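Beta-lactamase (Klebsiella pneumoniae, PDB 6HUH) probably hydrolyses beta-lactam antibiotics, opening the ring with water to give a substituted beta-amino acid, as a class D enzyme. Local coordinates at residues G25-A30 against F232-I237; S95-Y100 against A181-Q186; Q193-T198 against V220-K225; D213-W218 against Q243-R248. All coordinates share one frame; numbering follows the deposited sequence.

Interaction 1: G25-A30 against F232-I237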
loop_
_atom_site.group_PDB
_atom_site.type_symbol
_atom_site.label_atom_id
_atom_site.label_comp_id
_atom_site.label_asym_id
_atom_site.label_seq_id
_atom_site.Cartn_x
_atom_site.Cartn_y
_atom_site.Cartn_z
ATOM N N GLY A 25 -26.910 16.202 1.333
ATOM C CA GLY A 25 -25.453 16.098 1.385
ATOM C C GLY A 25 -24.899 16.985 2.490
ATOM O O GLY A 25 -25.602 17.875 2.975
ATOM N N CYS A 26 -23.647 16.785 2.903
ATOM C CA CYS A 26 -23.100 17.587 4.003
ATOM C C CYS A 26 -21.554 17.749 4.006
ATOM O O CYS A 26 -20.859 16.747 3.834
ATOM C CB CYS A 26 -23.596 17.008 5.329
ATOM S SG CYS A 26 -22.434 17.177 6.701
ATOM N N MET A 27 -21.021 18.992 4.246
ATOM C CA MET A 27 -19.584 19.215 4.466
ATOM C C MET A 27 -19.329 19.873 5.815
ATOM O O MET A 27 -19.590 21.051 6.017
ATOM C CB MET A 27 -18.792 19.896 3.353
ATOM C CG MET A 27 -17.376 19.307 3.313
ATOM S SD MET A 27 -16.078 19.945 2.215
ATOM C CE MET A 27 -16.857 19.682 0.536
ATOM N N LEU A 28 -18.823 19.075 6.736
ATOM C CA LEU A 28 -18.527 19.460 8.104
ATOM C C LEU A 28 -17.034 19.518 8.398
ATOM O O LEU A 28 -16.314 18.550 8.126
ATOM C CB LEU A 28 -19.191 18.425 9.038
ATOM C CG LEU A 28 -19.244 18.776 10.523
ATOM C CD1 LEU A 28 -20.561 18.398 11.111
ATOM C CD2 LEU A 28 -18.082 18.160 11.299
ATOM N N PHE A 29 -16.576 20.606 9.028
ATOM C CA PHE A 29 -15.179 20.747 9.489
ATOM C C PHE A 29 -15.158 20.974 11.010
ATOM O O PHE A 29 -15.793 21.925 11.500
ATOM C CB PHE A 29 -14.396 21.843 8.738
ATOM C CG PHE A 29 -14.221 21.626 7.256
ATOM C CD1 PHE A 29 -13.259 20.750 6.773
ATOM C CD2 PHE A 29 -14.997 22.324 6.336
ATOM C CE1 PHE A 29 -13.102 20.552 5.395
ATOM C CE2 PHE A 29 -14.824 22.136 4.960
ATOM C CZ PHE A 29 -13.870 21.260 4.498
ATOM N N ALA A 30 -14.483 20.069 11.748
ATOM C CA ALA A 30 -14.377 20.140 13.207
ATOM C C ALA A 30 -12.927 20.332 13.682
ATOM O O ALA A 30 -11.998 20.052 12.930
ATOM C CB ALA A 30 -14.989 18.892 13.846
ATOM N N PHE A 232 -12.699 16.306 9.640
ATOM C CA PHE A 232 -13.524 16.644 8.474
ATOM C C PHE A 232 -14.421 15.455 8.135
ATOM O O PHE A 232 -13.993 14.306 8.221
ATOM C CB PHE A 232 -12.688 17.104 7.261
ATOM C CG PHE A 232 -11.681 16.099 6.774
ATOM C CD1 PHE A 232 -12.074 15.017 5.989
ATOM C CD2 PHE A 232 -10.334 16.242 7.073
ATOM C CE1 PHE A 232 -11.151 14.035 5.604
ATOM C CE2 PHE A 232 -9.397 15.291 6.628
ATOM C CZ PHE A 232 -9.817 14.183 5.914
ATOM N N VAL A 233 -15.679 15.739 7.803
ATOM C CA VAL A 233 -16.683 14.737 7.466
ATOM C C VAL A 233 -17.432 15.275 6.257
ATOM O O VAL A 233 -17.849 16.438 6.260
ATOM C CB VAL A 233 -17.651 14.432 8.651
ATOM C CG1 VAL A 233 -18.660 13.353 8.281
ATOM C CG2 VAL A 233 -16.907 14.034 9.922
ATOM N N HIS A 234 -17.594 14.449 5.214
ATOM C CA HIS A 234 -18.335 14.869 4.019
ATOM C C HIS A 234 -19.191 13.754 3.436
ATOM O O HIS A 234 -18.724 12.628 3.318
ATOM C CB HIS A 234 -17.401 15.485 2.969
ATOM C CG HIS A 234 -18.076 16.009 1.733
ATOM N ND1 HIS A 234 -19.097 16.928 1.800
ATOM C CD2 HIS A 234 -17.801 15.765 0.430
ATOM C CE1 HIS A 234 -19.431 17.195 0.549
ATOM N NE2 HIS A 234 -18.676 16.518 -0.308
ATOM N N THR A 235 -20.452 14.070 3.086
ATOM C CA THR A 235 -21.366 13.108 2.461
ATOM C C THR A 235 -21.805 13.562 1.088
ATOM O O THR A 235 -21.966 14.762 0.857
ATOM C CB THR A 235 -22.572 12.762 3.321
ATOM O OG1 THR A 235 -23.288 13.950 3.587
ATOM C CG2 THR A 235 -22.199 12.050 4.608
ATOM N N VAL A 236 -22.000 12.602 0.183
ATOM C CA VAL A 236 -22.482 12.869 -1.166
ATOM C C VAL A 236 -23.730 12.030 -1.347
ATOM O O VAL A 236 -23.658 10.798 -1.287
ATOM C CB VAL A 236 -21.433 12.558 -2.265
ATOM C CG1 VAL A 236 -22.052 12.609 -3.653
ATOM C CG2 VAL A 236 -20.247 13.501 -2.174
ATOM N N ILE A 237 -24.863 12.677 -1.570
ATOM C CA ILE A 237 -26.089 11.937 -1.832
ATOM C C ILE A 237 -26.407 12.097 -3.317
ATOM O O ILE A 237 -26.597 13.223 -3.793
ATOM C CB ILE A 237 -27.269 12.263 -0.851
ATOM C CG1 ILE A 237 -27.050 11.610 0.555
ATOM C CG2 ILE A 237 -28.604 11.787 -1.427
ATOM C CD1 ILE A 237 -26.114 12.318 1.534
#
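Met27 lies across His234 at the centre of this antiparallel strand pair, and the close packing is here. Its CE is over the middle of the imidazole, 3.7 Å from the ring centroid and 13° off the normal, a CH-pi contact. A bend at chi3 (-60°) puts CE there, while SD lies over the same face at longer range. The ring is held from two ends: ND1 donates to Cys26 O at 2.7 Å, approaching from above the carbonyl plane, and NE2 is hydrogen-bonded to Glu252. Cys26 O takes a second bond, from Thr235 N at 2.8 Å within the carbonyl plane, so two donors grip one acceptor. Next along, Leu28 and Val233 exchange reciprocal backbone bonds, Leu28 N to Val233 O and Val233 N to Leu28 O, each 2.9 Å. On the Met27 face, Phe29 CD1 reaches Phe232 CB at 3.7 Å.

Toward Gly25 the pairing slackens. The bond from Cys26 N to Thr235 O is weak (3.3 Å), and beyond it Gly25 CA meets Ile237 CD1 at 3.8 Å, both residues being partly exposed. Helix 245-264 packs on the face of Phe29, Phe232 and His234, and helix 155-166 on that of Cys26, Leu28 and Val233. Cys26 is also disulfide-bonded to Cys43. Such an antiparallel sheet between helices is typical of the penicillin-recognising, serine beta-lactamase fold.

Interaction 2: S95-Y100 against A181-Q186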
loop_
_atom_site.group_PDB
_atom_site.type_symbol
_atom_site.label_atom_id
_atom_site.label_comp_id
_atom_site.label_asym_id
_atom_site.label_seq_id
_atom_site.Cartn_x
_atom_site.Cartn_y
_atom_site.Cartn_z
ATOM N N SER A 95 -3.630 -3.069 5.357
ATOM C CA SER A 95 -3.332 -1.947 4.453
ATOM C C SER A 95 -4.212 -2.015 3.194
ATOM O O SER A 95 -4.735 -0.997 2.734
ATOM C CB SER A 95 -1.848 -1.961 4.078
ATOM O OG SER A 95 -1.486 -0.836 3.296
ATOM N N ARG A 96 -4.354 -3.228 2.652
ATOM C CA ARG A 96 -5.150 -3.576 1.478
ATOM C C ARG A 96 -6.653 -3.581 1.841
ATOM O O ARG A 96 -7.487 -3.323 0.977
ATOM C CB ARG A 96 -4.686 -4.947 0.941
ATOM C CG ARG A 96 -5.345 -5.359 -0.355
ATOM C CD ARG A 96 -4.737 -6.617 -0.920
ATOM N NE ARG A 96 -5.554 -7.159 -2.010
ATOM C CZ ARG A 96 -5.385 -6.863 -3.295
ATOM N NH1 ARG A 96 -4.435 -6.014 -3.667
ATOM N NH2 ARG A 96 -6.163 -7.414 -4.216
ATOM N N TRP A 97 -6.979 -3.877 3.121
ATOM C CA TRP A 97 -8.332 -3.907 3.710
ATOM C C TRP A 97 -8.957 -2.538 3.621
ATOM O O TRP A 97 -10.050 -2.389 3.088
ATOM C CB TRP A 97 -8.195 -4.300 5.183
ATOM C CG TRP A 97 -9.431 -4.251 6.018
ATOM C CD1 TRP A 97 -10.652 -4.766 5.699
ATOM C CD2 TRP A 97 -9.503 -3.874 7.401
ATOM N NE1 TRP A 97 -11.508 -4.647 6.767
ATOM C CE2 TRP A 97 -10.828 -4.102 7.828
ATOM C CE3 TRP A 97 -8.592 -3.295 8.302
ATOM C CZ2 TRP A 97 -11.259 -3.799 9.125
ATOM C CZ3 TRP A 97 -9.017 -2.988 9.580
ATOM C CH2 TRP A 97 -10.332 -3.249 9.987
ATOM N N MET A 98 -8.228 -1.530 4.119
ATOM C CA MET A 98 -8.629 -0.130 4.126
ATOM C C MET A 98 -8.781 0.413 2.713
ATOM O O MET A 98 -9.805 1.036 2.402
ATOM C CB MET A 98 -7.628 0.714 4.936
ATOM C CG MET A 98 -7.700 0.466 6.415
ATOM S SD MET A 98 -9.364 0.735 7.083
ATOM C CE MET A 98 -8.978 1.050 8.745
ATOM N N THR A 99 -7.777 0.122 1.851
ATOM C CA THR A 99 -7.678 0.565 0.461
ATOM C C THR A 99 -8.895 0.112 -0.389
ATOM O O THR A 99 -9.680 0.974 -0.795
ATOM C CB THR A 99 -6.306 0.162 -0.126
ATOM O OG1 THR A 99 -5.274 0.727 0.696
ATOM C CG2 THR A 99 -6.106 0.650 -1.549
ATOM N N TYR A 100 -9.078 -1.202 -0.611
ATOM C CA TYR A 100 -10.160 -1.737 -1.448
ATOM C C TYR A 100 -11.465 -2.069 -0.656
ATOM O O TYR A 100 -12.350 -2.744 -1.202
ATOM C CB TYR A 100 -9.654 -2.933 -2.284
ATOM C CG TYR A 100 -8.312 -2.639 -2.916
ATOM C CD1 TYR A 100 -8.222 -1.917 -4.103
ATOM C CD2 TYR A 100 -7.131 -2.994 -2.281
ATOM C CE1 TYR A 100 -6.986 -1.579 -4.649
ATOM C CE2 TYR A 100 -5.891 -2.664 -2.818
ATOM C CZ TYR A 100 -5.822 -1.946 -3.995
ATOM O OH TYR A 100 -4.587 -1.612 -4.489
ATOM N N ALA A 181 -3.636 4.865 11.922
ATOM C CA ALA A 181 -3.240 6.036 11.146
ATOM C C ALA A 181 -2.532 5.617 9.855
ATOM O O ALA A 181 -2.883 6.089 8.771
ATOM C CB ALA A 181 -2.302 6.914 11.977
ATOM N N ASN A 182 -1.536 4.730 9.987
ATOM C CA ASN A 182 -0.723 4.235 8.891
ATOM C C ASN A 182 -1.562 3.606 7.790
ATOM O O ASN A 182 -1.538 4.105 6.663
ATOM C CB ASN A 182 0.383 3.298 9.395
ATOM C CG ASN A 182 1.481 3.967 10.217
ATOM O OD1 ASN A 182 1.687 5.183 10.197
ATOM N ND2 ASN A 182 2.254 3.171 10.939
ATOM N N ILE A 183 -2.378 2.589 8.129
ATOM C CA ILE A 183 -3.252 1.924 7.151
ATOM C C ILE A 183 -4.320 2.880 6.539
ATOM O O ILE A 183 -4.772 2.612 5.422
ATOM C CB ILE A 183 -3.873 0.598 7.684
ATOM C CG1 ILE A 183 -4.690 0.785 8.968
ATOM C CG2 ILE A 183 -2.793 -0.425 7.871
ATOM C CD1 ILE A 183 -5.524 -0.441 9.382
ATOM N N LEU A 184 -4.650 4.014 7.234
ATOM C CA LEU A 184 -5.649 5.049 6.827
ATOM C C LEU A 184 -5.063 6.323 6.160
ATOM O O LEU A 184 -5.830 7.208 5.783
ATOM C CB LEU A 184 -6.503 5.510 8.044
ATOM C CG LEU A 184 -7.640 4.639 8.556
ATOM C CD1 LEU A 184 -8.241 5.257 9.778
ATOM C CD2 LEU A 184 -8.708 4.457 7.506
ATOM N N ARG A 185 -3.716 6.433 6.079
ATOM C CA ARG A 185 -2.971 7.563 5.510
ATOM C C ARG A 185 -3.297 7.816 4.039
ATOM O O ARG A 185 -3.415 6.882 3.249
ATOM C CB ARG A 185 -1.471 7.371 5.725
ATOM C CG ARG A 185 -0.621 8.585 5.392
ATOM C CD ARG A 185 -0.062 9.268 6.631
ATOM N NE ARG A 185 1.210 9.935 6.345
ATOM C CZ ARG A 185 1.323 11.108 5.734
ATOM N NH1 ARG A 185 0.237 11.768 5.332
ATOM N NH2 ARG A 185 2.522 11.625 5.498
ATOM N N GLN A 186 -3.423 9.100 3.695
ATOM C CA GLN A 186 -3.775 9.671 2.392
ATOM C C GLN A 186 -2.649 10.632 1.889
ATOM O O GLN A 186 -1.759 10.998 2.682
ATOM C CB GLN A 186 -5.093 10.467 2.558
ATOM C CG GLN A 186 -6.328 9.645 2.917
ATOM C CD GLN A 186 -6.859 8.867 1.738
ATOM O OE1 GLN A 186 -6.830 9.333 0.593
ATOM N NE2 GLN A 186 -7.341 7.647 1.994
#
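Met98 and Ile183 carry most of an apolar contact between two helices. Their side chains are skewed to each other, with Met98 CG 3.8 Å from Ile183 CD1 and Met98 CE reaching the same methyl. Ile183 holds CG1 between its backbone N and carbonyl carbon (chi1 58°), and with CD1 anti to CA (chi2 169°) this branch extends toward Met98, whereas CG2 comes 3.7 Å from Ser95 N. A bend at chi2 (-56°) sets Met98 SD near Leu184 CD2. The terminal CE meets that methyl too, at 3.6 Å. Trp97 takes a smaller share: its CE3 is 4.3 Å from Ile183 CD1, in an oblique approach.

The two helices belong to the helical region of the class D fold. Helix 94-99 ends just before Ser101, which by sequence position probably corresponds to the serine of the class D Ser-X-Val motif, and helix 174-184 runs on into edge strand 185-189 of the central sheet.

Among the polar groups, the Ile183 carbonyl oxygen faces apolar carbon, with Met98 CB at 3.5 Å. Within helix 94-99, Thr99 OG1 donates to Ser95 O at 2.7 Å. Outside partners serve two others: the indole nitrogen of Trp97 is hydrogen-bonded to Ser106, and Met98 O accepts from Lys197 NZ. Packing of a different kind, between subunits, begins just past the helix, where Tyr100 lies against Tyr100 of the second subunit.

Interaction 3: Q193-T198 against V220-K225. With SO4 (sulfate ion), chain C.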
loop_
_atom_site.group_PDB
_atom_site.type_symbol
_atom_site.label_atom_id
_atom_site.label_comp_id
_atom_site.label_asym_id
_atom_site.label_seq_id
_atom_site.Cartn_x
_atom_site.Cartn_y
_atom_site.Cartn_z
ATOM N N GLN A 193 -0.420 16.009 7.341
ATOM C CA GLN A 193 -0.549 14.573 7.190
ATOM C C GLN A 193 -2.028 14.283 7.149
ATOM O O GLN A 193 -2.734 14.625 8.088
ATOM C CB GLN A 193 0.120 13.844 8.366
ATOM C CG GLN A 193 1.636 13.686 8.235
ATOM C CD GLN A 193 2.167 12.730 9.271
ATOM O OE1 GLN A 193 1.983 11.506 9.187
ATOM N NE2 GLN A 193 2.828 13.271 10.285
ATOM N N ILE A 194 -2.508 13.706 6.043
ATOM C CA ILE A 194 -3.934 13.406 5.842
ATOM C C ILE A 194 -4.269 11.917 6.133
ATOM O O ILE A 194 -3.609 11.013 5.635
ATOM C CB ILE A 194 -4.396 13.864 4.421
ATOM C CG1 ILE A 194 -3.870 15.298 4.035
ATOM C CG2 ILE A 194 -5.915 13.741 4.213
ATOM C CD1 ILE A 194 -4.281 16.519 4.873
ATOM N N HIS A 195 -5.275 11.679 6.947
ATOM C CA HIS A 195 -5.722 10.331 7.244
ATOM C C HIS A 195 -7.200 10.363 6.946
ATOM O O HIS A 195 -7.869 11.305 7.371
ATOM C CB HIS A 195 -5.449 9.975 8.703
ATOM C CG HIS A 195 -4.030 10.222 9.134
ATOM N ND1 HIS A 195 -3.094 9.198 9.183
ATOM C CD2 HIS A 195 -3.439 11.369 9.542
ATOM C CE1 HIS A 195 -1.976 9.750 9.624
ATOM N NE2 HIS A 195 -2.136 11.052 9.857
ATOM N N GLY A 196 -7.683 9.413 6.150
ATOM C CA GLY A 196 -9.089 9.391 5.744
ATOM C C GLY A 196 -9.652 8.082 5.227
ATOM O O GLY A 196 -8.918 7.143 4.920
ATOM N N LYS A 197 -10.963 8.010 5.129
ATOM C CA LYS A 197 -11.643 6.798 4.675
ATOM C C LYS A 197 -12.944 7.091 3.906
ATOM O O LYS A 197 -13.786 7.873 4.350
ATOM C CB LYS A 197 -11.889 5.825 5.872
ATOM C CG LYS A 197 -12.509 4.468 5.502
ATOM C CD LYS A 197 -11.463 3.444 5.066
ATOM C CE LYS A 197 -12.095 2.252 4.404
ATOM N NZ LYS A 197 -12.443 2.540 2.997
ATOM N N THR A 198 -13.086 6.448 2.750
ATOM C CA THR A 198 -14.290 6.539 1.934
ATOM C C THR A 198 -15.294 5.454 2.367
ATOM O O THR A 198 -14.888 4.404 2.862
ATOM C CB THR A 198 -13.968 6.451 0.440
ATOM O OG1 THR A 198 -13.289 5.227 0.160
ATOM C CG2 THR A 198 -13.164 7.639 -0.062
ATOM N N VAL A 220 -14.346 10.768 5.475
ATOM C CA VAL A 220 -14.132 11.130 6.878
ATOM C C VAL A 220 -12.703 10.963 7.241
ATOM O O VAL A 220 -12.052 10.095 6.676
ATOM C CB VAL A 220 -15.089 10.366 7.841
ATOM C CG1 VAL A 220 -16.529 10.625 7.467
ATOM C CG2 VAL A 220 -14.820 8.875 7.848
ATOM N N GLY A 221 -12.209 11.800 8.139
ATOM C CA GLY A 221 -10.810 11.743 8.548
ATOM C C GLY A 221 -10.275 13.004 9.171
ATOM O O GLY A 221 -11.034 13.892 9.547
ATOM N N TRP A 222 -8.974 13.067 9.318
ATOM C CA TRP A 222 -8.329 14.214 9.932
ATOM C C TRP A 222 -7.038 14.545 9.247
ATOM O O TRP A 222 -6.479 13.708 8.558
ATOM C CB TRP A 222 -8.091 13.974 11.436
ATOM C CG TRP A 222 -7.027 12.959 11.757
ATOM C CD1 TRP A 222 -5.712 13.203 12.044
ATOM C CD2 TRP A 222 -7.199 11.541 11.839
ATOM N NE1 TRP A 222 -5.061 12.024 12.322
ATOM C CE2 TRP A 222 -5.943 10.983 12.180
ATOM C CE3 TRP A 222 -8.292 10.676 11.628
ATOM C CZ2 TRP A 222 -5.752 9.603 12.324
ATOM C CZ3 TRP A 222 -8.099 9.308 11.774
ATOM C CH2 TRP A 222 -6.844 8.786 12.116
ATOM N N ALA A 223 -6.514 15.724 9.537
ATOM C CA ALA A 223 -5.276 16.268 9.023
ATOM C C ALA A 223 -4.445 16.776 10.203
ATOM O O ALA A 223 -4.972 17.457 11.091
ATOM C CB ALA A 223 -5.593 17.408 8.089
ATOM N N SER A 224 -3.151 16.448 10.225
ATOM C CA SER A 224 -2.279 16.890 11.315
ATOM C C SER A 224 -0.968 17.545 10.846
ATOM O O SER A 224 -0.440 17.221 9.791
ATOM C CB SER A 224 -2.010 15.744 12.291
ATOM O OG SER A 224 -1.494 14.577 11.668
ATOM N N LYS A 225 -0.466 18.484 11.633
ATOM C CA LYS A 225 0.783 19.198 11.393
ATOM C C LYS A 225 1.217 19.624 12.783
ATOM O O LYS A 225 0.726 20.624 13.328
ATOM C CB LYS A 225 0.587 20.398 10.455
ATOM C CG LYS A 225 1.829 20.756 9.679
ATOM C CD LYS A 225 1.695 22.093 8.977
ATOM C CE LYS A 225 2.948 22.473 8.231
ATOM N NZ LYS A 225 2.642 22.938 6.852
HETATM S S SO4 C . -15.919 2.305 -0.779
HETATM O O1 SO4 C . -16.024 1.056 -1.541
HETATM O O2 SO4 C . -16.594 3.395 -1.486
HETATM O O3 SO4 C . -16.563 2.118 0.510
HETATM O O4 SO4 C . -14.510 2.643 -0.588
#
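His195 and Trp222 pair across the two strands with near-parallel planes, only 17° apart, yet slid so far that the rings barely overlap; the imidazole centroid is 4.5 Å from that of the indole five-membered ring. It is His195 CB that lies over the indole, 3.6 Å from the centroid of the six-membered ring and 12° off its normal, a CH-pi contact. The imidazole is thereby carried toward the pyrrole side, bringing CD2 to 3.3 Å from Trp222 NE1. His195 ND1 is hydrogen-bonded to Ala181 O, which fixes the turn of the ring. Beneath the aromatic pair, a backbone bond joins His195 N to Trp222 O (2.9 Å).

On the other face of the sheet Ile194 CD1 touches Ala223 CB at 3.6 Å. Gly196 and Gly221, which have no side chains, bring their CA atoms to 4.0 Å. Lys197, whose side chain leaves on the same face as His195, begins with Thr198 the Lys-Thr-Gly motif of the active site. The Lys197 chain bends at chi2 and chi4, and NZ bonds to Thr198 O and to Ser101 OG, close to the predicted nucleophile Ser51. Thr198 OG1 donates to sulfate O4 at 3.0 Å; the ion probably came from the crystallisation liquor.

Helix 155-166 covers the Val220 and Trp222 face, and the two strands are flanked by 185-189 and 228-238.

Interaction 4: D213-W218 against Q243-R248. With SO4 (sulfate ion), chain C.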
loop_
_atom_site.group_PDB
_atom_site.type_symbol
_atom_site.label_atom_id
_atom_site.label_comp_id
_atom_site.label_asym_id
_atom_site.label_seq_id
_atom_site.Cartn_x
_atom_site.Cartn_y
_atom_site.Cartn_z
ATOM N N ASP A 213 -33.453 5.243 -3.027
ATOM C CA ASP A 213 -32.422 4.491 -3.773
ATOM C C ASP A 213 -31.236 5.425 -4.143
ATOM O O ASP A 213 -30.769 5.474 -5.289
ATOM C CB ASP A 213 -33.038 3.738 -4.983
ATOM C CG ASP A 213 -32.097 2.897 -5.836
ATOM O OD1 ASP A 213 -31.056 2.442 -5.309
ATOM O OD2 ASP A 213 -32.404 2.693 -7.028
ATOM N N GLN A 214 -30.794 6.198 -3.136
ATOM C CA GLN A 214 -29.702 7.152 -3.272
ATOM C C GLN A 214 -28.463 6.680 -2.520
ATOM O O GLN A 214 -28.547 6.244 -1.375
ATOM C CB GLN A 214 -30.131 8.558 -2.829
ATOM C CG GLN A 214 -31.174 9.186 -3.747
ATOM C CD GLN A 214 -31.391 10.650 -3.455
ATOM O OE1 GLN A 214 -31.802 11.044 -2.353
ATOM N NE2 GLN A 214 -31.141 11.488 -4.451
ATOM N N GLN A 215 -27.317 6.804 -3.189
ATOM C CA GLN A 215 -25.997 6.445 -2.702
ATOM C C GLN A 215 -25.505 7.484 -1.695
ATOM O O GLN A 215 -25.705 8.678 -1.908
ATOM C CB GLN A 215 -25.037 6.410 -3.903
ATOM C CG GLN A 215 -24.173 5.161 -3.988
ATOM C CD GLN A 215 -23.167 5.262 -5.105
ATOM O OE1 GLN A 215 -21.954 5.222 -4.881
ATOM N NE2 GLN A 215 -23.644 5.400 -6.336
ATOM N N ILE A 216 -24.851 7.033 -0.614
ATOM C CA ILE A 216 -24.238 7.925 0.370
ATOM C C ILE A 216 -22.733 7.746 0.266
ATOM O O ILE A 216 -22.209 6.664 0.535
ATOM C CB ILE A 216 -24.709 7.777 1.848
ATOM C CG1 ILE A 216 -26.243 7.876 1.981
ATOM C CG2 ILE A 216 -23.989 8.804 2.758
ATOM C CD1 ILE A 216 -26.818 7.003 3.050
ATOM N N GLY A 217 -22.068 8.800 -0.155
ATOM C CA GLY A 217 -20.621 8.815 -0.251
ATOM C C GLY A 217 -20.067 9.372 1.031
ATOM O O GLY A 217 -20.652 10.278 1.612
ATOM N N TRP A 218 -19.003 8.812 1.528
ATOM C CA TRP A 218 -18.443 9.346 2.754
ATOM C C TRP A 218 -16.943 9.587 2.573
ATOM O O TRP A 218 -16.251 8.726 2.046
ATOM C CB TRP A 218 -18.584 8.330 3.907
ATOM C CG TRP A 218 -19.891 8.135 4.614
ATOM C CD1 TRP A 218 -20.764 7.102 4.419
ATOM C CD2 TRP A 218 -20.288 8.760 5.848
ATOM N NE1 TRP A 218 -21.737 7.109 5.394
ATOM C CE2 TRP A 218 -21.475 8.121 6.278
ATOM C CE3 TRP A 218 -19.791 9.844 6.600
ATOM C CZ2 TRP A 218 -22.177 8.539 7.410
ATOM C CZ3 TRP A 218 -20.483 10.252 7.721
ATOM C CH2 TRP A 218 -21.661 9.600 8.120
ATOM N N GLN A 243 -19.846 8.585 -11.770
ATOM C CA GLN A 243 -18.912 8.758 -10.652
ATOM C C GLN A 243 -19.404 8.059 -9.387
ATOM O O GLN A 243 -20.605 8.072 -9.107
ATOM C CB GLN A 243 -18.632 10.244 -10.373
ATOM C CG GLN A 243 -17.706 10.916 -11.391
ATOM C CD GLN A 243 -17.282 12.304 -10.961
ATOM O OE1 GLN A 243 -17.750 13.317 -11.492
ATOM N NE2 GLN A 243 -16.365 12.382 -10.003
ATOM N N PHE A 244 -18.478 7.424 -8.640
ATOM C CA PHE A 244 -18.810 6.761 -7.376
ATOM C C PHE A 244 -18.969 7.855 -6.347
ATOM O O PHE A 244 -18.053 8.667 -6.208
ATOM C CB PHE A 244 -17.691 5.812 -6.922
ATOM C CG PHE A 244 -17.737 4.406 -7.468
ATOM C CD1 PHE A 244 -18.783 3.546 -7.141
ATOM C CD2 PHE A 244 -16.695 3.913 -8.247
ATOM C CE1 PHE A 244 -18.806 2.231 -7.616
ATOM C CE2 PHE A 244 -16.721 2.601 -8.726
ATOM C CZ PHE A 244 -17.776 1.767 -8.407
ATOM N N ALA A 245 -20.126 7.890 -5.649
ATOM C CA ALA A 245 -20.470 8.867 -4.607
ATOM C C ALA A 245 -19.333 9.212 -3.639
ATOM O O ALA A 245 -19.089 10.398 -3.425
ATOM C CB ALA A 245 -21.691 8.399 -3.835
ATOM N N SER A 246 -18.626 8.192 -3.078
ATOM C CA SER A 246 -17.503 8.370 -2.142
ATOM C C SER A 246 -16.226 8.961 -2.776
ATOM O O SER A 246 -15.427 9.592 -2.069
ATOM C CB SER A 246 -17.177 7.065 -1.435
ATOM O OG SER A 246 -16.768 6.099 -2.387
ATOM N N LEU A 247 -16.025 8.744 -4.091
ATOM C CA LEU A 247 -14.861 9.277 -4.805
ATOM C C LEU A 247 -15.063 10.773 -5.157
ATOM O O LEU A 247 -14.097 11.513 -5.335
ATOM C CB LEU A 247 -14.491 8.414 -6.025
ATOM C CG LEU A 247 -14.469 6.890 -5.818
ATOM C CD1 LEU A 247 -13.867 6.170 -7.028
ATOM C CD2 LEU A 247 -13.727 6.470 -4.529
ATOM N N ARG A 248 -16.323 11.211 -5.189
ATOM C CA ARG A 248 -16.735 12.585 -5.415
ATOM C C ARG A 248 -16.610 13.309 -4.061
ATOM O O ARG A 248 -16.437 14.528 -4.016
ATOM C CB ARG A 248 -18.191 12.619 -5.908
ATOM C CG ARG A 248 -18.505 13.819 -6.751
ATOM C CD ARG A 248 -19.997 13.970 -7.029
ATOM N NE ARG A 248 -20.497 13.121 -8.121
ATOM C CZ ARG A 248 -20.392 13.409 -9.417
ATOM N NH1 ARG A 248 -19.813 14.538 -9.810
ATOM N NH2 ARG A 248 -20.901 12.590 -10.327
HETATM S S SO4 C . -15.919 2.305 -0.779
HETATM O O1 SO4 C . -16.024 1.056 -1.541
HETATM O O2 SO4 C . -16.594 3.395 -1.486
HETATM O O3 SO4 C . -16.563 2.118 0.510
HETATM O O4 SO4 C . -14.510 2.643 -0.588
#
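Gly217 and Ser246 meet beside the sulfate-occupied end of the active-site region, where the C-terminal helix 245-264 starts against the sheet. Without a side chain on Gly217 the backbones come close, Gly217 CA lying 3.5 Å from Ser246 N. Ser246 CB sits 3.9 Å from Trp218 N, and its OG, held between backbone N and carbonyl carbon (chi1 62°), donates to sulfate O2 at 2.9 Å. Ser101 also binds the ion.

Gln215 reaches over Ala245 with its chain extended beyond CG: OE1 accepts a weak bond from Ala245 N (3.3 Å, N-H...O 142°) and lies 3.4 Å from Ala245 CB. The same oxygen approaches the edge of the Phe244 ring. Phe244 O in turn receives Leu247 N at 2.9 Å and Arg248 N, building the first helical turn.

The CB of Trp218 points away from the helix, and its NE1 is hydrogen-bonded to Pro48 O. Strand 215-225 runs here between 192-201 and 228-238.

In the fold
From the N terminus, strand 26-30 is the first element to be paired, and interaction 1 joins it to strand 228-238 some 200 residues later, closing a loop that contains interactions 2 and 3 whole. Interaction 2 closes first, bringing helix 94-99 against the end of helix 174-184. Interaction 3 follows in series, pairing the strands at 193-198 and 220-225; it meets interaction 2 through backbone bonds that link Gln186 and Leu184 with strand 192-201. Interaction 4 starts within the loop of interaction 3 and ends beyond interaction 1, thus crossing both, and brings helix 245-264 to strand 215-225. One sulfate touches interactions 3 and 4, while the central sheet is reached by all four.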